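Local coordinates for putative lipase (Bacteroides thetaiotaomicron VPI-5482, PDB 3BZW), which is a putative lipase of the SGNH (GDSL-like) hydrolase family and probably hydrolyses ester bonds of lipid-like substrates, perhaps lysophospholipids, at residues P183-Q188 with E193-Y198; A197-I202 with V213-A218; H22-K27 with V89-V94. One frame throughout, in Å; residues are numbered along the deposited sequence.

Contact 1 of 3, residues P183-Q188 with E193-Y198; sequences PDESYQ and EYIDAY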
ATOM      1  N   PRO A 183     -19.132  21.788  19.648  1.00  6.60           N
ATOM      2  CA  PRO A 183     -18.382  20.605  20.081  1.00  5.26           C
ATOM      3  C   PRO A 183     -16.906  20.764  19.703  1.00  4.89           C
ATOM      4  O   PRO A 183     -16.586  21.545  18.797  1.00  3.58           O
ATOM      5  CB  PRO A 183     -19.056  19.470  19.308  1.00  6.81           C
ATOM      6  CG  PRO A 183     -20.483  19.957  19.181  1.00  6.75           C
ATOM      7  CD  PRO A 183     -20.283  21.406  18.808  1.00  7.22           C
ATOM      8  N   ASP A 184     -16.010  20.047  20.384  1.00  3.38           N
ATOM      9  CA  ASP A 184     -14.584  20.154  20.062  1.00  4.71           C
ATOM     10  C   ASP A 184     -14.283  19.537  18.700  1.00  5.22           C
ATOM     11  O   ASP A 184     -15.159  18.913  18.088  1.00  3.88           O
ATOM     12  CB  ASP A 184     -13.695  19.524  21.154  1.00  6.28           C
ATOM     13  CG  ASP A 184     -13.891  18.024  21.305  1.00  6.41           C
ATOM     14  OD1 ASP A 184     -13.965  17.309  20.284  1.00  5.89           O
ATOM     15  OD2 ASP A 184     -13.950  17.551  22.459  1.00  6.53           O
ATOM     16  N   GLU A 185     -13.048  19.698  18.228  1.00  4.45           N
ATOM     17  CA  GLU A 185     -12.686  19.196  16.909  1.00  4.18           C
ATOM     18  C   GLU A 185     -12.591  17.686  16.721  1.00  3.56           C
ATOM     19  O   GLU A 185     -12.207  17.235  15.648  1.00  4.48           O
ATOM     20  CB  GLU A 185     -11.387  19.848  16.421  1.00  5.17           C
ATOM     21  CG  GLU A 185     -10.159  19.523  17.253  1.00  6.24           C
ATOM     22  CD  GLU A 185      -8.883  20.059  16.634  1.00  7.84           C
ATOM     23  OE1 GLU A 185      -8.936  21.128  15.984  1.00  6.30           O
ATOM     24  OE2 GLU A 185      -7.823  19.419  16.812  1.00  6.75           O
ATOM     25  N   SER A 186     -12.932  16.901  17.739  1.00  5.29           N
ATOM     26  CA  SER A 186     -12.900  15.446  17.584  1.00  5.58           C
ATOM     27  C   SER A 186     -14.208  15.023  16.912  1.00  5.48           C
ATOM     28  O   SER A 186     -14.375  13.871  16.513  1.00  6.04           O
ATOM     29  CB  SER A 186     -12.756  14.740  18.943  1.00  6.01           C
ATOM     30  OG  SER A 186     -13.930  14.858  19.732  1.00  8.26           O
ATOM     31  N   TYR A 187     -15.130  15.975  16.778  1.00  4.44           N
ATOM     32  CA  TYR A 187     -16.433  15.719  16.160  1.00  5.01           C
ATOM     33  C   TYR A 187     -16.560  16.311  14.761  1.00  5.04           C
ATOM     34  O   TYR A 187     -16.022  17.385  14.487  1.00  6.21           O
ATOM     35  CB  TYR A 187     -17.549  16.343  16.995  1.00  5.33           C
ATOM     36  CG  TYR A 187     -17.740  15.790  18.382  1.00  6.42           C
ATOM     37  CD1 TYR A 187     -18.561  14.689  18.602  1.00  6.18           C
ATOM     38  CD2 TYR A 187     -17.144  16.404  19.485  1.00  5.87           C
ATOM     39  CE1 TYR A 187     -18.796  14.212  19.892  1.00  7.55           C
ATOM     40  CE2 TYR A 187     -17.366  15.938  20.777  1.00  6.64           C
ATOM     41  CZ  TYR A 187     -18.199  14.840  20.970  1.00  7.55           C
ATOM     42  OH  TYR A 187     -18.431  14.378  22.239  1.00  8.00           O
ATOM     43  N   GLN A 188     -17.286  15.622  13.882  1.00  3.95           N
ATOM     44  CA  GLN A 188     -17.533  16.153  12.547  1.00  3.85           C
ATOM     45  C   GLN A 188     -18.604  17.218  12.772  1.00  4.73           C
ATOM     46  O   GLN A 188     -19.301  17.195  13.796  1.00  4.24           O
ATOM     47  CB  GLN A 188     -18.105  15.083  11.602  1.00  4.80           C
ATOM     48  CG  GLN A 188     -17.188  13.898  11.328  1.00  4.61           C
ATOM     49  CD  GLN A 188     -17.715  12.985  10.224  1.00  6.67           C
ATOM     50  OE1 GLN A 188     -18.922  12.812  10.067  1.00  6.11           O
ATOM     51  NE2 GLN A 188     -16.802  12.387   9.463  1.00  5.88           N
ATOM     52  N   GLU A 193     -18.115  16.650   8.147  1.00  6.73           N
ATOM     53  CA  GLU A 193     -16.717  16.980   7.894  1.00  6.22           C
ATOM     54  C   GLU A 193     -15.972  17.315   9.182  1.00  5.99           C
ATOM     55  O   GLU A 193     -16.549  17.866  10.124  1.00  5.58           O
ATOM     56  CB  GLU A 193     -16.628  18.181   6.945  1.00  6.23           C
ATOM     57  CG  GLU A 193     -17.251  17.961   5.572  1.00  5.31           C
ATOM     58  CD  GLU A 193     -16.337  17.223   4.612  1.00  7.18           C
ATOM     59  OE1 GLU A 193     -15.261  16.749   5.035  1.00  7.87           O
ATOM     60  OE2 GLU A 193     -16.704  17.116   3.423  1.00  6.73           O
ATOM     61  N   TYR A 194     -14.692  16.958   9.230  1.00  4.77           N
ATOM     62  CA  TYR A 194     -13.872  17.290  10.385  1.00  6.35           C
ATOM     63  C   TYR A 194     -13.234  18.626  10.031  1.00  5.67           C
ATOM     64  O   TYR A 194     -13.199  19.007   8.861  1.00  6.77           O
ATOM     65  CB  TYR A 194     -12.767  16.249  10.613  1.00  5.42           C
ATOM     66  CG  TYR A 194     -13.249  14.926  11.169  1.00  6.80           C
ATOM     67  CD1 TYR A 194     -13.270  13.778  10.376  1.00  6.46           C
ATOM     68  CD2 TYR A 194     -13.673  14.818  12.498  1.00  6.38           C
ATOM     69  CE1 TYR A 194     -13.698  12.554  10.888  1.00  5.55           C
ATOM     70  CE2 TYR A 194     -14.103  13.595  13.020  1.00  5.16           C
ATOM     71  CZ  TYR A 194     -14.113  12.468  12.207  1.00  7.69           C
ATOM     72  OH  TYR A 194     -14.547  11.258  12.709  1.00  7.01           O
ATOM     73  N   ILE A 195     -12.735  19.337  11.036  1.00  4.68           N
ATOM     74  CA  ILE A 195     -12.085  20.624  10.813  1.00  4.47           C
ATOM     75  C   ILE A 195     -10.989  20.471   9.752  1.00  5.63           C
ATOM     76  O   ILE A 195     -10.684  21.414   9.019  1.00  3.77           O
ATOM     77  CB  ILE A 195     -11.474  21.161  12.145  1.00  5.40           C
ATOM     78  CG1 ILE A 195     -10.801  22.518  11.922  1.00  4.18           C
ATOM     79  CG2 ILE A 195     -10.472  20.164  12.699  1.00  3.89           C
ATOM     80  CD1 ILE A 195     -11.756  23.640  11.536  1.00  3.84           C
ATOM     81  N   ASP A 196     -10.421  19.265   9.671  1.00  5.03           N
ATOM     82  CA  ASP A 196      -9.356  18.933   8.716  1.00  5.62           C
ATOM     83  C   ASP A 196      -9.642  19.399   7.290  1.00  4.99           C
ATOM     84  O   ASP A 196      -8.773  19.957   6.621  1.00  4.09           O
ATOM     85  CB  ASP A 196      -9.148  17.415   8.663  1.00  7.22           C
ATOM     86  CG  ASP A 196      -8.856  16.811  10.016  1.00  8.41           C
ATOM     87  OD1 ASP A 196      -9.257  17.397  11.042  1.00  5.83           O
ATOM     88  OD2 ASP A 196      -8.234  15.727  10.046  1.00 10.84           O
ATOM     89  N   ALA A 197     -10.856  19.133   6.821  1.00  5.70           N
ATOM     90  CA  ALA A 197     -11.253  19.495   5.465  1.00  5.26           C
ATOM     91  C   ALA A 197     -11.139  20.989   5.197  1.00  5.91           C
ATOM     92  O   ALA A 197     -10.784  21.404   4.094  1.00  5.14           O
ATOM     93  CB  ALA A 197     -12.681  19.034   5.204  1.00  5.81           C
ATOM     94  N   TYR A 198     -11.434  21.794   6.212  1.00  5.51           N
ATOM     95  CA  TYR A 198     -11.388  23.240   6.073  1.00  5.61           C
ATOM     96  C   TYR A 198      -9.963  23.771   6.141  1.00  4.64           C
ATOM     97  O   TYR A 198      -9.667  24.829   5.607  1.00  5.84           O
ATOM     98  CB  TYR A 198     -12.283  23.875   7.139  1.00  5.25           C
ATOM     99  CG  TYR A 198     -13.715  23.409   7.008  1.00  7.01           C
ATOM    100  CD1 TYR A 198     -14.641  24.124   6.238  1.00  7.94           C
ATOM    101  CD2 TYR A 198     -14.122  22.194   7.565  1.00  6.18           C
ATOM    102  CE1 TYR A 198     -15.932  23.634   6.020  1.00  6.71           C
ATOM    103  CE2 TYR A 198     -15.409  21.696   7.353  1.00  6.20           C
ATOM    104  CZ  TYR A 198     -16.305  22.416   6.578  1.00  6.90           C
ATOM    105  OH  TYR A 198     -17.558  21.902   6.341  1.00  6.72           O
TER
HETATM  106  O   HOH W   1     -13.410  18.193  13.493  1.00  2.33           O
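Gln188 and Tyr194 bring the two segments together, their CA atoms 4.4 Å apart, while the CA atoms of Glu185 and Ile195 are farther apart, at 6.3 Å. The 183-188 segment bends through a type I beta turn from Asp184 to Tyr187 and meets the run-in to helix 195-210. No direct hydrogen bond crosses between them. One water bridges instead, donating to Glu185 O (2.6 Å) and Tyr187 O and accepting from Ile195 N at 2.8 Å. At the narrowest point the CA of Gln188 makes a CH...O contact with Glu193 O.

The side-chain contact is a CH-pi arrangement. Gln188 CG sits almost centrally over one face of the Tyr194 ring, 3.5 Å from the centroid and 14° off the normal. With chi1 at -63°, CG lies beside the backbone N of Gln188, and the extended chain beyond it carries NE2 over to Tyr194 CE1 (3.4 Å), the amide plane steeply inclined to the ring at 69°. Ser186 O approaches the same ring at its edge, near the plane, 3.5 Å from CE2. On the other flank Ile195 CG2 touches both CB and OE1 of Glu185, whose carboxylate accepts from Arg171 N. Within the turn, Asp184 OD1 takes two donors, Ser186 N at 2.8 Å in an Asx turn and Ser186 OG on its syn lone pair.

The Tyr194 ring thus receives a methylene over one face, with an amide nitrogen close by, and a cation-pi contact from Arg134 of the second subunit. The water links two carbonyls to the Ile195 N-H, Tyr187 O also being hydrogen-bonded to Tyr101 OH. Because Tyr194 OH and Ser186 OG hydrogen-bond to Glu113 and Lys133 of the second subunit, this loop-to-helix junction forms part of the subunit interface.

Contact 2 of 3, residues A197-I202 with V213-A218; sequences AYVQAI and VIDFNA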
ATOM      1  N   ALA A 197     -10.856  19.133   6.821  1.00  5.70           N
ATOM      2  CA  ALA A 197     -11.253  19.495   5.465  1.00  5.26           C
ATOM      3  C   ALA A 197     -11.139  20.989   5.197  1.00  5.91           C
ATOM      4  O   ALA A 197     -10.784  21.404   4.094  1.00  5.14           O
ATOM      5  CB  ALA A 197     -12.681  19.034   5.204  1.00  5.81           C
ATOM      6  N   TYR A 198     -11.434  21.794   6.212  1.00  5.51           N
ATOM      7  CA  TYR A 198     -11.388  23.240   6.073  1.00  5.61           C
ATOM      8  C   TYR A 198      -9.963  23.771   6.141  1.00  4.64           C
ATOM      9  O   TYR A 198      -9.667  24.829   5.607  1.00  5.84           O
ATOM     10  CB  TYR A 198     -12.283  23.875   7.139  1.00  5.25           C
ATOM     11  CG  TYR A 198     -13.715  23.409   7.008  1.00  7.01           C
ATOM     12  CD1 TYR A 198     -14.641  24.124   6.238  1.00  7.94           C
ATOM     13  CD2 TYR A 198     -14.122  22.194   7.565  1.00  6.18           C
ATOM     14  CE1 TYR A 198     -15.932  23.634   6.020  1.00  6.71           C
ATOM     15  CE2 TYR A 198     -15.409  21.696   7.353  1.00  6.20           C
ATOM     16  CZ  TYR A 198     -16.305  22.416   6.578  1.00  6.90           C
ATOM     17  OH  TYR A 198     -17.558  21.902   6.341  1.00  6.72           O
ATOM     18  N   VAL A 199      -9.081  23.018   6.789  1.00  5.44           N
ATOM     19  CA  VAL A 199      -7.679  23.391   6.890  1.00  5.85           C
ATOM     20  C   VAL A 199      -6.997  23.024   5.566  1.00  6.18           C
ATOM     21  O   VAL A 199      -6.291  23.834   4.960  1.00  3.84           O
ATOM     22  CB  VAL A 199      -6.994  22.622   8.051  1.00  6.33           C
ATOM     23  CG1 VAL A 199      -5.492  22.830   8.011  1.00  6.63           C
ATOM     24  CG2 VAL A 199      -7.559  23.096   9.383  1.00  6.73           C
ATOM     25  N   GLN A 200      -7.238  21.799   5.112  1.00  5.83           N
ATOM     26  CA  GLN A 200      -6.632  21.312   3.877  1.00  5.38           C
ATOM     27  C   GLN A 200      -7.023  22.079   2.617  1.00  5.96           C
ATOM     28  O   GLN A 200      -6.189  22.274   1.731  1.00  5.02           O
ATOM     29  CB  GLN A 200      -6.930  19.822   3.705  1.00  6.60           C
ATOM     30  CG  GLN A 200      -6.290  18.936   4.785  1.00  7.81           C
ATOM     31  CD  GLN A 200      -4.786  19.142   4.915  1.00 10.06           C
ATOM     32  OE1 GLN A 200      -4.057  19.137   3.922  1.00  7.52           O
ATOM     33  NE2 GLN A 200      -4.313  19.314   6.150  1.00 10.50           N
ATOM     34  N   ALA A 201      -8.274  22.522   2.531  1.00  5.31           N
ATOM     35  CA  ALA A 201      -8.730  23.267   1.356  1.00  5.34           C
ATOM     36  C   ALA A 201      -7.910  24.546   1.189  1.00  6.26           C
ATOM     37  O   ALA A 201      -7.593  24.954   0.071  1.00  4.62           O
ATOM     38  CB  ALA A 201     -10.210  23.610   1.488  1.00  4.95           C
ATOM     39  N   ILE A 202      -7.575  25.187   2.302  1.00  5.46           N
ATOM     40  CA  ILE A 202      -6.784  26.403   2.234  1.00  5.51           C
ATOM     41  C   ILE A 202      -5.375  26.058   1.747  1.00  5.88           C
ATOM     42  O   ILE A 202      -4.831  26.726   0.862  1.00  5.16           O
ATOM     43  CB  ILE A 202      -6.728  27.107   3.606  1.00  5.37           C
ATOM     44  CG1 ILE A 202      -8.122  27.633   3.969  1.00  6.69           C
ATOM     45  CG2 ILE A 202      -5.737  28.264   3.562  1.00  6.54           C
ATOM     46  CD1 ILE A 202      -8.229  28.189   5.381  1.00  8.00           C
ATOM     47  N   VAL A 213       0.778  30.177   1.383  1.00  4.78           N
ATOM     48  CA  VAL A 213      -0.030  29.782   2.526  1.00  5.75           C
ATOM     49  C   VAL A 213       0.895  29.425   3.677  1.00  6.21           C
ATOM     50  O   VAL A 213       1.849  28.676   3.494  1.00  8.16           O
ATOM     51  CB  VAL A 213      -0.904  28.544   2.205  1.00  7.61           C
ATOM     52  CG1 VAL A 213      -1.688  28.116   3.454  1.00  4.85           C
ATOM     53  CG2 VAL A 213      -1.856  28.855   1.057  1.00  6.68           C
ATOM     54  N   ILE A 214       0.628  29.990   4.850  1.00  5.27           N
ATOM     55  CA  ILE A 214       1.400  29.683   6.043  1.00  6.61           C
ATOM     56  C   ILE A 214       0.495  28.726   6.820  1.00  6.83           C
ATOM     57  O   ILE A 214      -0.623  29.083   7.189  1.00  5.14           O
ATOM     58  CB  ILE A 214       1.690  30.954   6.878  1.00  8.95           C
ATOM     59  CG1 ILE A 214       2.664  31.855   6.110  1.00  9.67           C
ATOM     60  CG2 ILE A 214       2.275  30.576   8.239  1.00  8.31           C
ATOM     61  CD1 ILE A 214       3.044  33.118   6.846  1.00 12.89           C
ATOM     62  N   ASP A 215       0.969  27.503   7.037  1.00  5.12           N
ATOM     63  CA  ASP A 215       0.175  26.496   7.730  1.00  5.78           C
ATOM     64  C   ASP A 215       0.164  26.732   9.236  1.00  6.17           C
ATOM     65  O   ASP A 215       0.735  25.959  10.011  1.00  4.50           O
ATOM     66  CB  ASP A 215       0.714  25.100   7.404  1.00  6.49           C
ATOM     67  CG  ASP A 215      -0.264  23.994   7.772  1.00  7.97           C
ATOM     68  OD1 ASP A 215      -1.411  24.305   8.159  1.00  6.47           O
ATOM     69  OD2 ASP A 215       0.114  22.810   7.667  1.00  7.96           O
ATOM     70  N   PHE A 216      -0.505  27.811   9.624  1.00  5.24           N
ATOM     71  CA  PHE A 216      -0.642  28.237  11.009  1.00  6.45           C
ATOM     72  C   PHE A 216      -1.148  27.103  11.900  1.00  5.17           C
ATOM     73  O   PHE A 216      -0.719  26.962  13.049  1.00  4.16           O
ATOM     74  CB  PHE A 216      -1.607  29.425  11.064  1.00  6.68           C
ATOM     75  CG  PHE A 216      -1.123  30.569  11.909  1.00  8.96           C
ATOM     76  CD1 PHE A 216       0.212  30.966  11.873  1.00  8.96           C
ATOM     77  CD2 PHE A 216      -2.010  31.280  12.713  1.00  9.57           C
ATOM     78  CE1 PHE A 216       0.656  32.050  12.621  1.00  9.40           C
ATOM     79  CE2 PHE A 216      -1.576  32.368  13.468  1.00  9.91           C
ATOM     80  CZ  PHE A 216      -0.241  32.755  13.420  1.00 10.20           C
ATOM     81  N   ASN A 217      -2.059  26.302  11.356  1.00  5.10           N
ATOM     82  CA  ASN A 217      -2.640  25.168  12.068  1.00  3.31           C
ATOM     83  C   ASN A 217      -1.550  24.304  12.693  1.00  4.31           C
ATOM     84  O   ASN A 217      -1.703  23.805  13.812  1.00  4.52           O
ATOM     85  CB  ASN A 217      -3.477  24.335  11.096  1.00  4.18           C
ATOM     86  CG  ASN A 217      -4.137  23.142  11.762  1.00  5.30           C
ATOM     87  OD1 ASN A 217      -3.604  22.033  11.743  1.00  5.24           O
ATOM     88  ND2 ASN A 217      -5.303  23.368  12.363  1.00  1.94           N
ATOM     89  N   ALA A 218      -0.445  24.136  11.978  1.00  2.43           N
ATOM     90  CA  ALA A 218       0.652  23.329  12.494  1.00  4.11           C
ATOM     91  C   ALA A 218       1.777  24.130  13.159  1.00  4.31           C
ATOM     92  O   ALA A 218       2.165  23.825  14.283  1.00  3.75           O
ATOM     93  CB  ALA A 218       1.235  22.466  11.376  1.00  4.15           C
TER
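Val199 and Ile202, one turn apart on helix 195-210, approach Asn217 and Val213 respectively, with CA separations of 7.4 Å and 7.6 Å and no hydrogen bond between the segments. Across the first pair, Val199 puts CG1 4.0 Å from CB of Asn217, and its CG2 lies near the end of the amide. The two side chains meet at about a right angle. Asn217 CG stands opposite its own backbone N (chi1 -179°), which carries the amide out to the two valine methyls.

This is the point where the last strand of the parallel sheet, 213-214, gives way to the short helix 216-219, packed against helix 195-210, which precedes the strand in the alpha/beta order of an SGNH hydrolase. Asp215 makes the bend as the centre of an inverse gamma turn. Its OD1 is 4.3 Å from Val199 CG1 but is hydrogen-bonded to Thr167 OG1, while OD2 forms a salt bridge with Lys203.

Farther along the helix, Ile202 CG2 meets Val213 CG1 at 4.1 Å. The other valine methyl, CG2, lies against the backbone, 3.7 Å from Ile202 O, and both residues also touch Leu165 of the neighbouring strand 162-166.

Contact 3 of 3, residues H22-K27 with V89-V94; sequences HPWQGK and VDAILV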
ATOM      1  N   HIS A  22      14.067  42.491   8.410  1.00 15.45           N
ATOM      2  CA  HIS A  22      12.790  41.820   8.214  1.00 11.94           C
ATOM      3  C   HIS A  22      12.002  42.550   7.128  1.00 10.30           C
ATOM      4  O   HIS A  22      11.748  43.747   7.237  1.00  9.41           O
ATOM      5  CB  HIS A  22      11.984  41.790   9.515  1.00  9.37           C
ATOM      6  CG  HIS A  22      10.791  40.891   9.449  1.00  8.30           C
ATOM      7  ND1 HIS A  22      10.619  39.817  10.296  1.00  9.82           N
ATOM      8  CD2 HIS A  22       9.743  40.867   8.593  1.00  4.62           C
ATOM      9  CE1 HIS A  22       9.518  39.169   9.962  1.00  8.03           C
ATOM     10  NE2 HIS A  22       8.968  39.784   8.930  1.00 10.42           N
ATOM     11  N   PRO A  23      11.607  41.832   6.062  1.00 10.17           N
ATOM     12  CA  PRO A  23      10.849  42.400   4.939  1.00  9.53           C
ATOM     13  C   PRO A  23       9.494  43.032   5.260  1.00  9.54           C
ATOM     14  O   PRO A  23       8.944  43.768   4.437  1.00  9.03           O
ATOM     15  CB  PRO A  23      10.726  41.221   3.970  1.00  9.74           C
ATOM     16  CG  PRO A  23      10.781  40.022   4.874  1.00 10.17           C
ATOM     17  CD  PRO A  23      11.866  40.398   5.847  1.00  8.37           C
ATOM     18  N   TRP A  24       8.952  42.751   6.442  1.00  7.68           N
ATOM     19  CA  TRP A  24       7.658  43.310   6.827  1.00  7.77           C
ATOM     20  C   TRP A  24       7.813  44.508   7.764  1.00  6.87           C
ATOM     21  O   TRP A  24       6.837  45.168   8.114  1.00  5.75           O
ATOM     22  CB  TRP A  24       6.784  42.226   7.482  1.00  6.34           C
ATOM     23  CG  TRP A  24       6.390  41.132   6.522  1.00  4.59           C
ATOM     24  CD1 TRP A  24       7.227  40.276   5.871  1.00  6.15           C
ATOM     25  CD2 TRP A  24       5.068  40.829   6.055  1.00  6.10           C
ATOM     26  NE1 TRP A  24       6.514  39.462   5.021  1.00  4.35           N
ATOM     27  CE2 TRP A  24       5.186  39.781   5.115  1.00  5.59           C
ATOM     28  CE3 TRP A  24       3.795  41.344   6.337  1.00  5.17           C
ATOM     29  CZ2 TRP A  24       4.078  39.239   4.452  1.00  5.55           C
ATOM     30  CZ3 TRP A  24       2.691  40.802   5.676  1.00  5.87           C
ATOM     31  CH2 TRP A  24       2.843  39.762   4.746  1.00  4.82           C
ATOM     32  N   GLN A  25       9.050  44.789   8.155  1.00  8.23           N
ATOM     33  CA  GLN A  25       9.351  45.903   9.046  1.00  9.94           C
ATOM     34  C   GLN A  25       8.793  47.223   8.520  1.00  9.79           C
ATOM     35  O   GLN A  25       9.063  47.602   7.384  1.00  9.37           O
ATOM     36  CB  GLN A  25      10.868  46.027   9.219  1.00 14.58           C
ATOM     37  CG  GLN A  25      11.328  47.278   9.953  1.00 20.51           C
ATOM     38  CD  GLN A  25      10.979  47.259  11.423  1.00 25.03           C
ATOM     39  OE1 GLN A  25      11.393  46.361  12.156  1.00 29.15           O
ATOM     40  NE2 GLN A  25      10.218  48.256  11.866  1.00 27.92           N
ATOM     41  N   GLY A  26       8.011  47.908   9.355  1.00  9.41           N
ATOM     42  CA  GLY A  26       7.440  49.195   8.987  1.00  9.99           C
ATOM     43  C   GLY A  26       6.357  49.204   7.923  1.00  9.95           C
ATOM     44  O   GLY A  26       5.917  50.270   7.501  1.00  8.45           O
ATOM     45  N   LYS A  27       5.913  48.028   7.491  1.00  9.25           N
ATOM     46  CA  LYS A  27       4.888  47.952   6.457  1.00  8.64           C
ATOM     47  C   LYS A  27       3.466  48.092   6.994  1.00  8.56           C
ATOM     48  O   LYS A  27       3.226  47.992   8.198  1.00  7.29           O
ATOM     49  CB  LYS A  27       5.016  46.634   5.692  1.00  9.15           C
ATOM     50  CG  LYS A  27       6.380  46.424   5.046  1.00  8.98           C
ATOM     51  CD  LYS A  27       6.743  47.555   4.095  1.00  9.99           C
ATOM     52  CE  LYS A  27       8.104  47.305   3.460  1.00 12.63           C
ATOM     53  NZ  LYS A  27       8.583  48.477   2.669  1.00 16.43           N
ATOM     54  N   VAL A  89      -2.037  50.324   1.998  1.00 11.60           N
ATOM     55  CA  VAL A  89      -1.721  48.923   2.276  1.00  9.19           C
ATOM     56  C   VAL A  89      -0.591  48.324   1.438  1.00  9.27           C
ATOM     57  O   VAL A  89      -0.497  48.565   0.231  1.00  8.88           O
ATOM     58  CB  VAL A  89      -2.995  48.041   2.155  1.00  8.19           C
ATOM     59  CG1 VAL A  89      -3.371  47.846   0.695  1.00  9.07           C
ATOM     60  CG2 VAL A  89      -2.772  46.709   2.858  1.00  7.16           C
ATOM     61  N   ASP A  90       0.269  47.551   2.100  1.00  8.20           N
ATOM     62  CA  ASP A  90       1.411  46.901   1.455  1.00  8.44           C
ATOM     63  C   ASP A  90       1.226  45.397   1.314  1.00  7.73           C
ATOM     64  O   ASP A  90       1.670  44.798   0.339  1.00  6.47           O
ATOM     65  CB  ASP A  90       2.695  47.147   2.255  1.00  8.06           C
ATOM     66  CG  ASP A  90       3.062  48.605   2.328  1.00 11.05           C
ATOM     67  OD1 ASP A  90       3.086  49.258   1.263  1.00 11.31           O
ATOM     68  OD2 ASP A  90       3.332  49.094   3.446  1.00 10.58           O
ATOM     69  N   ALA A  91       0.589  44.784   2.303  1.00  8.65           N
ATOM     70  CA  ALA A  91       0.365  43.341   2.273  1.00  7.94           C
ATOM     71  C   ALA A  91      -0.961  42.997   2.937  1.00  8.47           C
ATOM     72  O   ALA A  91      -1.550  43.820   3.639  1.00  8.28           O
ATOM     73  CB  ALA A  91       1.513  42.619   2.971  1.00  5.80           C
ATOM     74  N   ILE A  92      -1.417  41.771   2.718  1.00  9.02           N
ATOM     75  CA  ILE A  92      -2.687  41.316   3.263  1.00  9.14           C
ATOM     76  C   ILE A  92      -2.619  39.893   3.794  1.00  7.82           C
ATOM     77  O   ILE A  92      -2.109  38.994   3.125  1.00  8.35           O
ATOM     78  CB  ILE A  92      -3.785  41.358   2.180  1.00  8.86           C
ATOM     79  CG1 ILE A  92      -3.909  42.779   1.634  1.00 10.24           C
ATOM     80  CG2 ILE A  92      -5.121  40.878   2.753  1.00  8.63           C
ATOM     81  CD1 ILE A  92      -4.887  42.902   0.504  1.00 10.70           C
ATOM     82  N   LEU A  93      -3.126  39.702   5.006  1.00  6.82           N
ATOM     83  CA  LEU A  93      -3.173  38.381   5.617  1.00  6.94           C
ATOM     84  C   LEU A  93      -4.638  37.974   5.740  1.00  7.06           C
ATOM     85  O   LEU A  93      -5.479  38.768   6.178  1.00  6.19           O
ATOM     86  CB  LEU A  93      -2.534  38.386   7.009  1.00  7.26           C
ATOM     87  CG  LEU A  93      -1.041  38.693   7.133  1.00 10.59           C
ATOM     88  CD1 LEU A  93      -0.611  38.472   8.577  1.00  9.69           C
ATOM     89  CD2 LEU A  93      -0.236  37.795   6.205  1.00 12.35           C
ATOM     90  N   VAL A  94      -4.941  36.744   5.340  1.00  6.40           N
ATOM     91  CA  VAL A  94      -6.301  36.226   5.412  1.00  5.82           C
ATOM     92  C   VAL A  94      -6.276  35.019   6.348  1.00  7.02           C
ATOM     93  O   VAL A  94      -5.693  33.987   6.028  1.00  5.97           O
ATOM     94  CB  VAL A  94      -6.806  35.796   4.022  1.00  7.72           C
ATOM     95  CG1 VAL A  94      -8.274  35.406   4.101  1.00  7.42           C
ATOM     96  CG2 VAL A  94      -6.603  36.936   3.021  1.00  6.76           C
TER
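Trp24 meets Ala91 and Leu93 in the buried, apolar part of this contact, whereas Lys27 and Asp90 form its polar, partly exposed side. The six-membered end of the indole does the touching: Trp24 CZ3 lies 3.5 Å from Ala91 CB, and the adjoining CH2 is 3.9 Å from Leu93 CD2. Both aliphatic groups approach the ring obliquely. They belong to alternate residues of strand 91-95, so the ring end spans two successive side chains on one side of the strand. Trp24 CG is opposite its carbonyl carbon (chi1 -66°), and from there the indole extends toward the strand. Its NE1 donates to Leu262 O, a bond that fixes the pyrrole part of the ring while the benzo part rests on Ala91 and Leu93. Val29 and Gln162, from the strands on either side of 91-95, also touch the indole.

Around Lys27 the segments touch without any direct bond. Asp90 OD2 is 3.6 Å from Lys27 CA and 3.7 Å from Lys27 CB, but these are not hydrogen bonds. That oxygen accepts from the backbone N of Lys28, the next residue, which places the carboxylate against the end of the turn. The lysine chain bends at chi2 (-57°), and its NZ remains 5.3 Å from Asp90 OD2. The opposite charges may attract at that range, though they do not form a salt bridge.

Two consecutive turns, type I from His22 to Gln25 and type II from Trp24 to Lys27, deliver the chain to strand 28-33. The arrangement is that of a loop closing the end of a parallel alpha/beta sheet, with the tryptophan lying over the beginning of the central strand 91-95 in this SGNH-type fold.

In the fold
Along the chain contact 3 closes before either of the others opens, and contact 1 runs directly into contact 2. Those two share Ala197 and Tyr198 on helix 195-210, their centres about 13 Å apart; contact 1 involves the start of the helix, while contact 2 joins its next turns to strand 213-214 and the short helix 216-219. That edge strand and the central strand 91-95 of contact 3 belong to the same five-stranded parallel sheet, though the centres of contacts 2 and 3 are about 20 Å apart. Contacts 1 and 3 lie on opposite sides of the chain's centre, about 31 Å between centres. Contacts 1 and 2 both touch the second subunit, so helix 195-210 links the sheet to the assembly.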